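Local coordinates for major royal jelly protein 1 (Apis mellifera, PDB 5YYL) that serves as the most abundant protein of royal jelly, probably a nutrient for developing bee larvae, and binds the sterol 24-methylenecholesterol, at residues F40-G45 with V78-Y83; H35-F40 with N91-K96. All coordinates share one frame; numbering follows the deposited sequence.

Interaction 1. Residues F40-G45 with V78-Y83; sequences FDYDFG and VTMLRY
Phe40 and Met80 meet because of their torsions: Phe40 carries CG anti to its carbonyl carbon (chi1 -74°), which places the ring under the end of Met80, and the Met80 chain bends at chi2 (74°) and again at chi3, which lays its end over that ring. The outcome is a Met-aromatic contact of a clear kind. Met80 SD stands over the face, 4.2 Å from the centroid of the Phe40 ring, and lies nearest to Phe40 CD2. The methyl follows across the same face as a CH-pi contact, with Met80 CE 4.0 Å from the Phe40 centroid and only 16° off the ring normal. Thioether and methyl thus share one face, shifted toward the CG side. Val78, two residues earlier on the strand, adds a second approach: its CG1 reaches Phe40 CE1 obliquely at 3.8 Å.

Tyr42 meets the same methionine nearer its base. Its phenol end crosses the base of the Met80 chain at a slant, with Tyr42 OH 3.7 Å from Met80 CG. That hydroxyl is not stranded among carbon atoms, since it is hydrogen-bonded to Asn64 OD1. All four touching residues are buried, so this is a buried, mainly apolar junction.

In the fold, it joins the loop between strand 33-37 and helix 47-56 to the second strand of the antiparallel sheet formed by strands 65-72, 75-81, 90-94 and 102-106, one blade of the beta-propeller. Leu104 of strand 102-106 packs against Phe40, Tyr42 and Met80, and backbone bonds from Asp41 and Asp43 to Leu104 hold the loop along that outermost strand.

Interaction 2. Residues H35-F40 with N91-K96; sequences HEWKFF and NVISKK
Trp37 NE1 gives its N-H to the carbonyl O of Pro102, a bond that satisfies the polar atom of a buried indole and would help hold the ring in the orientation in which Ile93 meets it. The methyl of Ile93 touches the far, benzenoid end of that ring at its edge and near its plane, with Ile93 CD1 3.5 Å from Trp37 CH2. Trp37 CZ2 is the next atom along the same edge, at 3.7 Å from Ile93 CD1.

The same methyl meets a second ring quite differently. The side chains of His35 and Ile93 approach each other from opposite directions, and Ile93 CD1 sits over one face of the His35 imidazole, 3.8 Å from the centroid and 27° off the normal, as a CH-pi contact. It is displaced toward the rim and lies nearest to His35 CD2. The extended end of Ile93 (chi2 -176°) carries CD1 far enough to reach both rings. One aliphatic tip is therefore shared by an edge and a face, a worked case of how a single methyl can join two aromatic groups that stand two residues apart on a strand.

Trp37 is also engaged across its face: Phe40 is stacked on it, with Phe40 CE1 3.4 Å above the indole plane and over its centre.

Backbone bonds from His35 to Ile402 and from Trp37 to Phe400 place strand 33-37 beside strand 400-406, in another sheet from strand 90-94. Ile93 packs also on Ile76 and Val78 of strand 75-81 and on Pro102 of strand 102-106, so the contact spans the interface between two neighbouring sheets of the propeller.

Overall arrangement
From the N terminus, strand 33-37 first joins the sheet of strand 400-406, near the end of the chain, in the manner by which beta-propellers close their ring. The chain then runs through 40-45 and helix 47-56 into the sheet of strands 65-72, 75-81, 90-94 and 102-106. Interaction 1 closes a loop on reaching strand 75-81; interaction 2 closes a longer one at strand 90-94, and the first is nested inside it. The two share Phe40, and their strand partners are antiparallel neighbours bonded through Val78 N and Asn91 O. Together they fasten strand 33-37 and the loop after it to one blade.

Interaction 1. Residues F40-G45 with V78-Y83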
loop_
_atom_site.group_PDB
_atom_site.type_symbol
_atom_site.label_atom_id
_atom_site.label_comp_id
_atom_site.label_asym_id
_atom_site.label_seq_id
_atom_site.Cartn_x
_atom_site.Cartn_y
_atom_site.Cartn_z
ATOM N N PHE A 40 -16.880 0.455 -39.032
ATOM C CA PHE A 40 -17.087 1.453 -38.013
ATOM C C PHE A 40 -18.563 1.677 -37.785
ATOM O O PHE A 40 -19.374 1.510 -38.689
ATOM C CB PHE A 40 -16.370 2.758 -38.365
ATOM C CG PHE A 40 -14.892 2.667 -38.192
ATOM C CD1 PHE A 40 -14.310 2.986 -36.968
ATOM C CD2 PHE A 40 -14.080 2.201 -39.230
ATOM C CE1 PHE A 40 -12.947 2.886 -36.794
ATOM C CE2 PHE A 40 -12.717 2.094 -39.057
ATOM C CZ PHE A 40 -12.151 2.436 -37.840
ATOM N N ASP A 41 -18.876 2.039 -36.546
ATOM C CA ASP A 41 -20.218 2.335 -36.092
ATOM C C ASP A 41 -20.059 3.350 -34.972
ATOM O O ASP A 41 -18.964 3.492 -34.429
ATOM C CB ASP A 41 -20.887 1.051 -35.589
ATOM C CG ASP A 41 -22.391 1.202 -35.385
ATOM O OD1 ASP A 41 -22.923 2.334 -35.505
ATOM O OD2 ASP A 41 -23.044 0.170 -35.103
ATOM N N TYR A 42 -21.132 4.059 -34.636
ATOM C CA TYR A 42 -21.063 5.164 -33.687
ATOM C C TYR A 42 -22.026 5.002 -32.496
ATOM O O TYR A 42 -22.976 4.230 -32.549
ATOM C CB TYR A 42 -21.324 6.483 -34.420
ATOM C CG TYR A 42 -20.363 6.758 -35.565
ATOM C CD1 TYR A 42 -19.408 7.773 -35.477
ATOM C CD2 TYR A 42 -20.408 6.006 -36.738
ATOM C CE1 TYR A 42 -18.532 8.018 -36.526
ATOM C CE2 TYR A 42 -19.532 6.241 -37.778
ATOM C CZ TYR A 42 -18.599 7.243 -37.671
ATOM O OH TYR A 42 -17.750 7.459 -38.721
ATOM N N ASP A 43 -21.751 5.743 -31.425
ATOM C CA ASP A 43 -22.649 5.896 -30.280
ATOM C C ASP A 43 -23.568 7.089 -30.557
ATOM O O ASP A 43 -23.322 8.245 -30.159
ATOM C CB ASP A 43 -21.842 6.086 -28.977
ATOM C CG ASP A 43 -22.716 6.142 -27.709
ATOM O OD1 ASP A 43 -23.469 7.119 -27.534
ATOM O OD2 ASP A 43 -22.602 5.235 -26.835
ATOM N N PHE A 44 -24.664 6.775 -31.241
ATOM C CA PHE A 44 -25.734 7.735 -31.489
ATOM C C PHE A 44 -26.558 8.034 -30.224
ATOM O O PHE A 44 -27.148 9.111 -30.113
ATOM C CB PHE A 44 -26.641 7.224 -32.587
ATOM C CG PHE A 44 -25.989 7.133 -33.942
ATOM C CD1 PHE A 44 -25.590 5.900 -34.465
ATOM C CD2 PHE A 44 -25.820 8.271 -34.721
ATOM C CE1 PHE A 44 -25.008 5.818 -35.731
ATOM C CE2 PHE A 44 -25.223 8.196 -35.975
ATOM C CZ PHE A 44 -24.830 6.973 -36.486
ATOM N N GLY A 45 -26.571 7.098 -29.270
ATOM C CA GLY A 45 -27.388 7.179 -28.044
ATOM C C GLY A 45 -27.986 5.813 -27.732
ATOM O O GLY A 45 -27.492 5.061 -26.880
ATOM N N VAL A 78 -9.934 8.743 -33.612
ATOM C CA VAL A 78 -10.037 8.065 -34.904
ATOM C C VAL A 78 -10.753 9.015 -35.839
ATOM O O VAL A 78 -11.879 9.405 -35.549
ATOM C CB VAL A 78 -10.838 6.755 -34.807
ATOM C CG1 VAL A 78 -10.968 6.105 -36.180
ATOM C CG2 VAL A 78 -10.177 5.793 -33.818
ATOM N N THR A 79 -10.100 9.419 -36.931
ATOM C CA THR A 79 -10.704 10.363 -37.876
ATOM C C THR A 79 -11.201 9.626 -39.096
ATOM O O THR A 79 -10.552 8.702 -39.573
ATOM C CB THR A 79 -9.777 11.495 -38.329
ATOM O OG1 THR A 79 -8.807 10.995 -39.255
ATOM C CG2 THR A 79 -9.115 12.153 -37.168
ATOM N N MET A 80 -12.359 10.048 -39.590
ATOM C CA MET A 80 -12.991 9.380 -40.711
ATOM C C MET A 80 -13.056 10.320 -41.923
ATOM O O MET A 80 -13.407 11.521 -41.799
ATOM C CB MET A 80 -14.383 8.897 -40.321
ATOM C CG MET A 80 -14.764 7.574 -40.970
ATOM S SD MET A 80 -13.982 6.079 -40.316
ATOM C CE MET A 80 -13.863 6.472 -38.568
ATOM N N LEU A 81 -12.679 9.763 -43.080
ATOM C CA LEU A 81 -12.817 10.458 -44.360
ATOM C C LEU A 81 -14.298 10.679 -44.596
ATOM O O LEU A 81 -15.079 9.718 -44.578
ATOM C CB LEU A 81 -12.255 9.632 -45.522
ATOM C CG LEU A 81 -10.741 9.447 -45.610
ATOM C CD1 LEU A 81 -10.385 8.537 -46.766
ATOM C CD2 LEU A 81 -10.057 10.793 -45.716
ATOM N N ARG A 82 -14.674 11.935 -44.818
ATOM C CA ARG A 82 -16.086 12.313 -44.939
ATOM C C ARG A 82 -16.636 11.994 -46.314
ATOM O O ARG A 82 -16.686 12.841 -47.187
ATOM C CB ARG A 82 -16.289 13.793 -44.619
ATOM C CG ARG A 82 -17.740 14.224 -44.604
ATOM C CD ARG A 82 -18.475 13.787 -43.332
ATOM N NE ARG A 82 -18.175 14.737 -42.269
ATOM C CZ ARG A 82 -18.878 14.919 -41.158
ATOM N NH1 ARG A 82 -19.968 14.189 -40.898
ATOM N NH2 ARG A 82 -18.468 15.846 -40.281
ATOM N N TYR A 83 -17.036 10.748 -46.485
ATOM C CA TYR A 83 -17.848 10.353 -47.617
ATOM C C TYR A 83 -19.335 10.565 -47.281
ATOM O O TYR A 83 -19.673 11.092 -46.218
ATOM C CB TYR A 83 -17.537 8.915 -48.046
ATOM C CG TYR A 83 -16.274 8.786 -48.867
ATOM C CD1 TYR A 83 -16.322 8.324 -50.176
ATOM C CD2 TYR A 83 -15.025 9.131 -48.340
ATOM C CE1 TYR A 83 -15.172 8.200 -50.938
ATOM C CE2 TYR A 83 -13.868 9.015 -49.100
ATOM C CZ TYR A 83 -13.949 8.543 -50.400
ATOM O OH TYR A 83 -12.825 8.417 -51.182
#

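Interaction 2. Residues H35-F40 with N91-K96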
loop_
_atom_site.group_PDB
_atom_site.type_symbol
_atom_site.label_atom_id
_atom_site.label_comp_id
_atom_site.label_asym_id
_atom_site.label_seq_id
_atom_site.Cartn_x
_atom_site.Cartn_y
_atom_site.Cartn_z
ATOM N N HIS A 35 -7.039 -2.344 -31.059
ATOM C CA HIS A 35 -8.452 -2.292 -31.466
ATOM C C HIS A 35 -8.591 -2.781 -32.889
ATOM O O HIS A 35 -7.748 -2.497 -33.737
ATOM C CB HIS A 35 -9.013 -0.875 -31.388
ATOM C CG HIS A 35 -9.015 -0.304 -30.009
ATOM N ND1 HIS A 35 -9.817 -0.790 -29.001
ATOM C CD2 HIS A 35 -8.290 0.699 -29.461
ATOM C CE1 HIS A 35 -9.596 -0.100 -27.895
ATOM N NE2 HIS A 35 -8.674 0.811 -28.148
ATOM N N GLU A 36 -9.671 -3.516 -33.136
ATOM C CA GLU A 36 -9.989 -4.048 -34.449
ATOM C C GLU A 36 -11.384 -3.626 -34.827
ATOM O O GLU A 36 -12.222 -3.368 -33.964
ATOM C CB GLU A 36 -9.950 -5.562 -34.422
ATOM C CG GLU A 36 -8.661 -6.152 -34.932
ATOM C CD GLU A 36 -8.603 -7.667 -34.772
ATOM O OE1 GLU A 36 -9.459 -8.242 -34.067
ATOM O OE2 GLU A 36 -7.670 -8.283 -35.335
ATOM N N TRP A 37 -11.622 -3.566 -36.130
ATOM C CA TRP A 37 -12.947 -3.333 -36.653
ATOM C C TRP A 37 -13.170 -4.146 -37.905
ATOM O O TRP A 37 -12.263 -4.319 -38.725
ATOM C CB TRP A 37 -13.136 -1.886 -37.007
ATOM C CG TRP A 37 -13.265 -0.953 -35.881
ATOM C CD1 TRP A 37 -14.415 -0.543 -35.281
ATOM C CD2 TRP A 37 -12.208 -0.221 -35.265
ATOM N NE1 TRP A 37 -14.142 0.389 -34.309
ATOM C CE2 TRP A 37 -12.792 0.607 -34.278
ATOM C CE3 TRP A 37 -10.820 -0.183 -35.447
ATOM C CZ2 TRP A 37 -12.035 1.462 -33.476
ATOM C CZ3 TRP A 37 -10.072 0.671 -34.652
ATOM C CH2 TRP A 37 -10.681 1.482 -33.679
ATOM N N LYS A 38 -14.393 -4.658 -38.022
ATOM C CA LYS A 38 -14.917 -5.147 -39.289
ATOM C C LYS A 38 -15.469 -3.943 -40.041
ATOM O O LYS A 38 -15.301 -3.842 -41.250
ATOM C CB LYS A 38 -15.998 -6.198 -39.059
ATOM C CG LYS A 38 -15.490 -7.409 -38.299
ATOM C CD LYS A 38 -16.507 -8.542 -38.260
ATOM C CE LYS A 38 -15.852 -9.886 -37.968
ATOM N NZ LYS A 38 -16.620 -11.057 -38.496
ATOM N N PHE A 39 -16.109 -3.041 -39.311
ATOM C CA PHE A 39 -16.583 -1.787 -39.861
ATOM C C PHE A 39 -16.873 -0.830 -38.721
ATOM O O PHE A 39 -17.112 -1.250 -37.591
ATOM C CB PHE A 39 -17.859 -1.987 -40.685
ATOM C CG PHE A 39 -18.959 -2.694 -39.936
ATOM C CD1 PHE A 39 -19.808 -1.989 -39.080
ATOM C CD2 PHE A 39 -19.133 -4.072 -40.074
ATOM C CE1 PHE A 39 -20.798 -2.641 -38.370
ATOM C CE2 PHE A 39 -20.129 -4.728 -39.373
ATOM C CZ PHE A 39 -20.968 -4.010 -38.521
ATOM N N PHE A 40 -16.880 0.455 -39.032
ATOM C CA PHE A 40 -17.087 1.453 -38.013
ATOM C C PHE A 40 -18.563 1.677 -37.785
ATOM O O PHE A 40 -19.374 1.510 -38.689
ATOM C CB PHE A 40 -16.370 2.758 -38.365
ATOM C CG PHE A 40 -14.892 2.667 -38.192
ATOM C CD1 PHE A 40 -14.310 2.986 -36.968
ATOM C CD2 PHE A 40 -14.080 2.201 -39.230
ATOM C CE1 PHE A 40 -12.947 2.886 -36.794
ATOM C CE2 PHE A 40 -12.717 2.094 -39.057
ATOM C CZ PHE A 40 -12.151 2.436 -37.840
ATOM N N ASN A 91 -13.530 11.739 -34.142
ATOM C CA ASN A 91 -14.094 10.839 -33.110
ATOM C C ASN A 91 -13.084 10.350 -32.075
ATOM O O ASN A 91 -11.885 10.496 -32.261
ATOM C CB ASN A 91 -14.709 9.601 -33.768
ATOM C CG ASN A 91 -15.476 9.941 -35.016
ATOM O OD1 ASN A 91 -16.382 10.770 -34.970
ATOM N ND2 ASN A 91 -15.102 9.333 -36.140
ATOM N N VAL A 92 -13.609 9.784 -30.982
ATOM C CA VAL A 92 -12.834 8.977 -30.035
ATOM C C VAL A 92 -13.489 7.620 -29.915
ATOM O O VAL A 92 -14.652 7.469 -30.254
ATOM C CB VAL A 92 -12.690 9.602 -28.630
ATOM C CG1 VAL A 92 -11.907 10.891 -28.703
ATOM C CG2 VAL A 92 -14.028 9.849 -27.979
ATOM N N ILE A 93 -12.733 6.637 -29.438
ATOM C CA ILE A 93 -13.268 5.304 -29.208
ATOM C C ILE A 93 -13.982 5.371 -27.878
ATOM O O ILE A 93 -13.468 5.949 -26.929
ATOM C CB ILE A 93 -12.192 4.206 -29.206
ATOM C CG1 ILE A 93 -11.357 4.287 -30.494
ATOM C CG2 ILE A 93 -12.838 2.828 -29.100
ATOM C CD1 ILE A 93 -10.321 3.184 -30.644
ATOM N N SER A 94 -15.184 4.797 -27.841
ATOM C CA SER A 94 -16.040 4.802 -26.662
ATOM C C SER A 94 -15.932 3.494 -25.895
ATOM O O SER A 94 -15.316 2.514 -26.355
ATOM C CB SER A 94 -17.494 4.993 -27.087
ATOM O OG SER A 94 -18.011 3.789 -27.662
ATOM N N LYS A 95 -16.582 3.476 -24.732
ATOM C CA LYS A 95 -16.662 2.273 -23.901
ATOM C C LYS A 95 -17.553 1.191 -24.559
ATOM O O LYS A 95 -17.300 -0.001 -24.391
ATOM C CB LYS A 95 -17.141 2.636 -22.491
ATOM N N LYS A 96 -18.557 1.608 -25.338
ATOM C CA LYS A 96 -19.507 0.674 -25.963
ATOM C C LYS A 96 -18.870 -0.133 -27.090
ATOM O O LYS A 96 -17.879 0.300 -27.675
ATOM C CB LYS A 96 -20.725 1.429 -26.502
#